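Local coordinates for protein OBCA, Oxalate Biosynthetic Component A (Burkholderia glumae, PDB 4NNB) that belongs to a TIM-barrel enzyme family with an added N-terminal domain and, in this model, holds a magnesium ion and oxaloacetate, at residues Gln134-Tyr138 with Trp191-Lys195; Glu406-Leu410 with Ala422-Ala426. One frame throughout, in Å; residues are numbered along the deposited sequence.

Overall arrangement
The two contacts illustrate two ways of joining chain segments, one polar and one apolar. Interaction 1 joins the end of helix 125-137, in the N-terminal domain, to the loop between strands 189-191 and 197-198, largely through directed polar contacts. Interaction 2 pairs two helices of the crossover that links the parallel barrel strands 373-378 and 444-449, and is apolar. They follow one another in series along the chain; the centres of interaction 1 and interaction 2 lie 29 Å apart, and the nearest atoms of interaction 1 and interaction 2 are about 15 Å apart, without touching. Neither supplies a residue to the magnesium site of His-224, His-226 and Glu-475 or to the oxaloacetate pocket.

Interaction 1 of 2, residues Gln134-Tyr138 with Trp191-Lys195; sequences QLTTY and WQAGK
Tyr-138 brings its hydroxyl against the edge of the Trp-191 indole, where Trp-191 NE1 donates a hydrogen bond to Tyr-138 OH at 2.8 Å. Here the end of helix 125-137, in the N-terminal domain, packs on the loop between strands 189-191 and 197-198, in TIM-barrel-family sequence. Gln-134 to Thr-137 are the last helical turn and Tyr-138 (phi/psi -86/9) leaves it; Trp-191 ends its strand and the chain then runs irregularly through Lys-195. The nearest CA pairs are Gln-134 with Ala-193 at 7.6 Å and Thr-137 with Gly-194 at 6.9 Å. Tyr-138 (chi1 m) also hydrogen-bonds to the Tyr-158 carbonyl and stacks on His-157, both in strand 155-159. The CA-to-CB bond of Gln-134 runs sideways, but chi1 t and chi2 p bring the amide end nearer the loop, Gln-134 OE1 lying 3.2 Å from Trp-191 CZ2. Thr-137 points toward the loop, its CG2 3.8 Å from Gly-194 O; a CB on residue 194 would sit too tightly, 3.1 Å from Thr-137 CG2, and the positive phi (68/38) also favours glycine. Gln-192 OE1 accepts a hydrogen bond from Gly-194 N at 2.8 Å. A nearly linear (173°) hydrogen bond runs from Gln-134 NE2 to Ala-193 O at 3.1 Å.

Interaction 2 of 2, residues Glu406-Leu410 with Ala422-Ala426; sequences EISSL and AVELA
A helical hairpin, set in the crossover between barrel strands 373-378 and 444-449, is the framework here: helix 401-413 turns back through a short connection into helix 416-440, and both segments are regular alpha-helix throughout. Within them i to i+4 backbone bonds run from Leu-410 N to Glu-406 O at 2.9 Å and from Ala-426 N to Ala-422 O at 3.1 Å. The local axes are nearly antiparallel, with 162° between their N-to-C directions (signed crossing angle -162°) and a closest approach of 9.4 Å. Small Ala-422 lets the backbones draw near, its CA lying 4.9 Å from Ile-407 CA.

Apolar packing dominates the interface. Leu-410 and Leu-425 both point their CA-to-CB bonds at the partner helix, and with chi1 m and chi2 t their tips meet, Leu-410 CD1 to Leu-425 CD1 at 3.6 Å. Leu-410 CB lies 4.0 Å from Ala-422 CB. Ile-407 (m, t) reaches across three residues: its CG1 lies 3.9 Å from Leu-425 CB, its CG2 4.3 Å from Ala-422 CB and its CD1 4.1 Å from Ala-426 CB. Ile-407 also touches Met-454 and Leu-457 in loops, and Ala-426 touches Val-461 of helix 458-465, so the hairpin borders that helix.

A charged residue contributes through its aliphatic stem: at the exposed margin, Glu-406 CG rests 3.7 Å from Leu-425 CD1.

Interaction 1 of 2, residues Gln134-Tyr138 with Trp191-Lys195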
ATOM      1  N   GLN A 134       2.010   2.238  16.085  1.00 25.76           N
ATOM      2  CA  GLN A 134       3.441   2.497  16.152  1.00 27.76           C
ATOM      3  C   GLN A 134       4.230   1.224  16.471  1.00 26.22           C
ATOM      4  O   GLN A 134       5.221   0.916  15.804  1.00 24.87           O
ATOM      5  CB  GLN A 134       3.764   3.583  17.174  1.00 27.42           C
ATOM      6  CG  GLN A 134       5.228   3.989  17.123  1.00 27.22           C
ATOM      7  CD  GLN A 134       5.616   4.564  15.778  1.00 29.30           C
ATOM      8  OE1 GLN A 134       5.205   5.672  15.424  1.00 30.63           O
ATOM      9  NE2 GLN A 134       6.396   3.808  15.011  1.00 28.47           N
ATOM     10  N   LEU A 135       3.794   0.493  17.489  1.00 24.06           N
ATOM     11  CA  LEU A 135       4.510  -0.707  17.907  1.00 25.52           C
ATOM     12  C   LEU A 135       4.396  -1.854  16.897  1.00 26.60           C
ATOM     13  O   LEU A 135       5.350  -2.601  16.700  1.00 25.38           O
ATOM     14  CB  LEU A 135       4.069  -1.151  19.310  1.00 25.14           C
ATOM     15  CG  LEU A 135       4.486  -0.224  20.467  1.00 27.55           C
ATOM     16  CD1 LEU A 135       4.109  -0.822  21.818  1.00 27.07           C
ATOM     17  CD2 LEU A 135       5.973   0.084  20.426  1.00 24.81           C
ATOM     18  N   THR A 136       3.239  -2.003  16.255  1.00 23.36           N
ATOM     19  CA  THR A 136       3.126  -3.032  15.216  1.00 22.59           C
ATOM     20  C   THR A 136       3.893  -2.647  13.946  1.00 25.47           C
ATOM     21  O   THR A 136       4.269  -3.528  13.171  1.00 28.73           O
ATOM     22  CB  THR A 136       1.664  -3.447  14.884  1.00 24.76           C
ATOM     23  OG1 THR A 136       0.898  -2.302  14.489  1.00 26.80           O
ATOM     24  CG2 THR A 136       1.002  -4.125  16.088  1.00 24.93           C
ATOM     25  N   THR A 137       4.129  -1.348  13.744  1.00 25.45           N
ATOM     26  CA  THR A 137       5.028  -0.879  12.684  1.00 27.10           C
ATOM     27  C   THR A 137       6.448  -1.329  13.015  1.00 28.18           C
ATOM     28  O   THR A 137       7.242  -1.631  12.125  1.00 25.80           O
ATOM     29  CB  THR A 137       5.000   0.664  12.538  1.00 29.14           C
ATOM     30  OG1 THR A 137       3.686   1.088  12.161  1.00 29.93           O
ATOM     31  CG2 THR A 137       5.994   1.149  11.477  1.00 29.55           C
ATOM     32  N   TYR A 138       6.753  -1.385  14.310  1.00 27.11           N
ATOM     33  CA  TYR A 138       8.060  -1.820  14.777  1.00 27.17           C
ATOM     34  C   TYR A 138       8.155  -3.349  14.913  1.00 24.82           C
ATOM     35  O   TYR A 138       9.122  -3.863  15.469  1.00 28.30           O
ATOM     36  CB  TYR A 138       8.378  -1.166  16.125  1.00 27.53           C
ATOM     37  CG  TYR A 138       8.741   0.303  16.072  1.00 27.38           C
ATOM     38  CD1 TYR A 138       9.091   0.933  14.881  1.00 29.05           C
ATOM     39  CD2 TYR A 138       8.731   1.067  17.235  1.00 28.09           C
ATOM     40  CE1 TYR A 138       9.432   2.285  14.865  1.00 29.45           C
ATOM     41  CE2 TYR A 138       9.058   2.392  17.229  1.00 28.53           C
ATOM     42  CZ  TYR A 138       9.413   3.000  16.058  1.00 31.66           C
ATOM     43  OH  TYR A 138       9.738   4.332  16.091  1.00 33.83           O
ATOM     44  N   TRP A 191      14.104  10.676  14.871  1.00 38.00           N
ATOM     45  CA  TRP A 191      13.225   9.525  15.043  1.00 42.51           C
ATOM     46  C   TRP A 191      12.786   8.991  13.694  1.00 37.66           C
ATOM     47  O   TRP A 191      12.426   9.757  12.797  1.00 39.71           O
ATOM     48  CB  TRP A 191      11.999   9.943  15.869  1.00 38.55           C
ATOM     49  CG  TRP A 191      10.841   8.980  15.876  1.00 39.70           C
ATOM     50  CD1 TRP A 191      10.891   7.628  16.071  1.00 39.58           C
ATOM     51  CD2 TRP A 191       9.459   9.312  15.717  1.00 39.51           C
ATOM     52  NE1 TRP A 191       9.619   7.098  16.030  1.00 40.49           N
ATOM     53  CE2 TRP A 191       8.722   8.114  15.818  1.00 40.82           C
ATOM     54  CE3 TRP A 191       8.770  10.505  15.491  1.00 40.73           C
ATOM     55  CZ2 TRP A 191       7.329   8.077  15.705  1.00 38.10           C
ATOM     56  CZ3 TRP A 191       7.389  10.468  15.373  1.00 43.37           C
ATOM     57  CH2 TRP A 191       6.684   9.262  15.478  1.00 40.76           C
ATOM     58  N   GLN A 192      12.829   7.675  13.546  1.00 42.45           N
ATOM     59  CA  GLN A 192      12.249   7.036  12.375  1.00 40.52           C
ATOM     60  C   GLN A 192      10.845   6.569  12.732  1.00 43.25           C
ATOM     61  O   GLN A 192      10.666   5.538  13.380  1.00 41.66           O
ATOM     62  CB  GLN A 192      13.106   5.859  11.911  1.00 43.40           C
ATOM     63  CG  GLN A 192      12.515   5.081  10.732  1.00 42.43           C
ATOM     64  CD  GLN A 192      12.110   5.982   9.581  1.00 47.40           C
ATOM     65  OE1 GLN A 192      10.972   6.454   9.516  1.00 46.16           O
ATOM     66  NE2 GLN A 192      13.042   6.221   8.658  1.00 46.90           N
ATOM     67  N   ALA A 193       9.851   7.345  12.325  1.00 40.25           N
ATOM     68  CA  ALA A 193       8.467   7.022  12.630  1.00 41.87           C
ATOM     69  C   ALA A 193       8.015   5.795  11.848  1.00 47.88           C
ATOM     70  O   ALA A 193       7.152   5.021  12.299  1.00 38.44           O
ATOM     71  CB  ALA A 193       7.587   8.205  12.301  1.00 42.97           C
ATOM     72  N   GLY A 194       8.605   5.615  10.669  1.00 40.24           N
ATOM     73  CA  GLY A 194       8.123   4.597   9.759  1.00 38.44           C
ATOM     74  C   GLY A 194       6.742   4.999   9.263  1.00 46.58           C
ATOM     75  O   GLY A 194       5.848   4.155   9.123  1.00 45.84           O
ATOM     76  N   LYS A 195       6.559   6.297   9.022  1.00 38.27           N
ATOM     77  CA  LYS A 195       5.319   6.798   8.428  1.00 44.11           C
ATOM     78  C   LYS A 195       5.076   6.142   7.056  1.00 40.36           C
ATOM     79  O   LYS A 195       5.971   6.124   6.206  1.00 37.29           O
ATOM     80  CB  LYS A 195       5.378   8.322   8.297  1.00 44.28           C
ATOM     81  CG  LYS A 195       4.035   8.986   8.005  1.00 55.48           C
ATOM     82  CD  LYS A 195       4.117  10.505   8.186  1.00 59.50           C
ATOM     83  CE  LYS A 195       3.605  10.954   9.552  1.00 59.40           C
ATOM     84  NZ  LYS A 195       2.113  10.973   9.619  1.00 68.07           N
TER

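Interaction 2 of 2, residues Glu406-Leu410 with Ala422-Ala426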
ATOM      1  N   GLU A 406     -16.796  13.964   3.153  1.00 38.82           N
ATOM      2  CA  GLU A 406     -17.959  13.623   3.969  1.00 39.47           C
ATOM      3  C   GLU A 406     -17.896  12.160   4.397  1.00 42.86           C
ATOM      4  O   GLU A 406     -18.219  11.819   5.542  1.00 38.37           O
ATOM      5  CB  GLU A 406     -19.259  13.904   3.197  1.00 43.21           C
ATOM      6  CG  GLU A 406     -20.546  13.750   4.022  1.00 42.35           C
ATOM      7  CD  GLU A 406     -21.774  14.364   3.339  1.00 49.13           C
ATOM      8  OE1 GLU A 406     -21.617  15.047   2.300  1.00 51.06           O
ATOM      9  OE2 GLU A 406     -22.898  14.166   3.849  1.00 50.20           O
ATOM     10  N   ILE A 407     -17.469  11.303   3.473  1.00 35.23           N
ATOM     11  CA  ILE A 407     -17.307   9.878   3.745  1.00 36.48           C
ATOM     12  C   ILE A 407     -16.271   9.617   4.846  1.00 39.93           C
ATOM     13  O   ILE A 407     -16.514   8.811   5.750  1.00 37.60           O
ATOM     14  CB  ILE A 407     -16.945   9.096   2.458  1.00 36.40           C
ATOM     15  CG1 ILE A 407     -18.165   8.978   1.548  1.00 36.13           C
ATOM     16  CG2 ILE A 407     -16.424   7.715   2.790  1.00 33.42           C
ATOM     17  CD1 ILE A 407     -17.836   8.462   0.153  1.00 36.05           C
ATOM     18  N   SER A 408     -15.129  10.299   4.773  1.00 35.21           N
ATOM     19  CA  SER A 408     -14.084  10.151   5.784  1.00 39.47           C
ATOM     20  C   SER A 408     -14.591  10.599   7.160  1.00 43.93           C
ATOM     21  O   SER A 408     -14.320   9.954   8.176  1.00 41.28           O
ATOM     22  CB  SER A 408     -12.831  10.942   5.390  1.00 40.01           C
ATOM     23  OG  SER A 408     -12.260  10.433   4.193  1.00 42.30           O
ATOM     24  N   SER A 409     -15.333  11.701   7.177  1.00 39.73           N
ATOM     25  CA  SER A 409     -15.944  12.199   8.407  1.00 45.46           C
ATOM     26  C   SER A 409     -16.905  11.175   9.016  1.00 44.26           C
ATOM     27  O   SER A 409     -16.848  10.887  10.214  1.00 44.60           O
ATOM     28  CB  SER A 409     -16.672  13.514   8.130  1.00 44.03           C
ATOM     29  OG  SER A 409     -17.400  13.936   9.268  1.00 54.02           O
ATOM     30  N   LEU A 410     -17.778  10.620   8.181  1.00 37.33           N
ATOM     31  CA  LEU A 410     -18.725   9.608   8.622  1.00 42.55           C
ATOM     32  C   LEU A 410     -18.048   8.342   9.162  1.00 47.49           C
ATOM     33  O   LEU A 410     -18.471   7.803  10.195  1.00 45.39           O
ATOM     34  CB  LEU A 410     -19.710   9.271   7.502  1.00 41.46           C
ATOM     35  CG  LEU A 410     -20.744  10.353   7.182  1.00 42.23           C
ATOM     36  CD1 LEU A 410     -21.259  10.180   5.772  1.00 40.34           C
ATOM     37  CD2 LEU A 410     -21.904  10.292   8.163  1.00 44.08           C
ATOM     38  N   ALA A 422     -22.248   6.601   4.731  1.00 41.56           N
ATOM     39  CA  ALA A 422     -20.997   6.606   3.971  1.00 41.81           C
ATOM     40  C   ALA A 422     -21.070   5.682   2.751  1.00 41.03           C
ATOM     41  O   ALA A 422     -20.693   6.082   1.652  1.00 41.22           O
ATOM     42  CB  ALA A 422     -19.823   6.229   4.866  1.00 38.13           C
ATOM     43  N   VAL A 423     -21.549   4.457   2.952  1.00 36.01           N
ATOM     44  CA  VAL A 423     -21.789   3.519   1.859  1.00 39.88           C
ATOM     45  C   VAL A 423     -22.693   4.116   0.778  1.00 42.66           C
ATOM     46  O   VAL A 423     -22.416   3.982  -0.416  1.00 37.74           O
ATOM     47  CB  VAL A 423     -22.404   2.200   2.374  1.00 42.89           C
ATOM     48  CG1 VAL A 423     -22.856   1.317   1.216  1.00 37.92           C
ATOM     49  CG2 VAL A 423     -21.408   1.457   3.247  1.00 43.32           C
ATOM     50  N   GLU A 424     -23.762   4.781   1.207  1.00 42.77           N
ATOM     51  CA  GLU A 424     -24.713   5.412   0.293  1.00 47.09           C
ATOM     52  C   GLU A 424     -24.044   6.463  -0.598  1.00 42.33           C
ATOM     53  O   GLU A 424     -24.266   6.494  -1.811  1.00 39.62           O
ATOM     54  CB  GLU A 424     -25.870   6.045   1.082  1.00 45.41           C
ATOM     55  CG  GLU A 424     -26.872   6.814   0.226  1.00 53.15           C
ATOM     56  CD  GLU A 424     -28.119   7.235   0.999  1.00 66.84           C
ATOM     57  OE1 GLU A 424     -29.148   7.525   0.344  1.00 69.95           O
ATOM     58  OE2 GLU A 424     -28.071   7.274   2.254  1.00 59.48           O
ATOM     59  N   LEU A 425     -23.233   7.324   0.006  1.00 40.07           N
ATOM     60  CA  LEU A 425     -22.543   8.370  -0.739  1.00 43.56           C
ATOM     61  C   LEU A 425     -21.557   7.776  -1.737  1.00 41.30           C
ATOM     62  O   LEU A 425     -21.384   8.305  -2.834  1.00 35.28           O
ATOM     63  CB  LEU A 425     -21.796   9.303   0.207  1.00 38.77           C
ATOM     64  CG  LEU A 425     -22.634   9.984   1.285  1.00 45.36           C
ATOM     65  CD1 LEU A 425     -21.744  10.777   2.224  1.00 40.69           C
ATOM     66  CD2 LEU A 425     -23.664  10.888   0.647  1.00 44.20           C
ATOM     67  N   ALA A 426     -20.908   6.685  -1.343  1.00 38.09           N
ATOM     68  CA  ALA A 426     -19.918   6.032  -2.196  1.00 38.43           C
ATOM     69  C   ALA A 426     -20.600   5.443  -3.418  1.00 38.96           C
ATOM     70  O   ALA A 426     -20.181   5.691  -4.561  1.00 35.53           O
ATOM     71  CB  ALA A 426     -19.179   4.949  -1.423  1.00 33.01           C
TER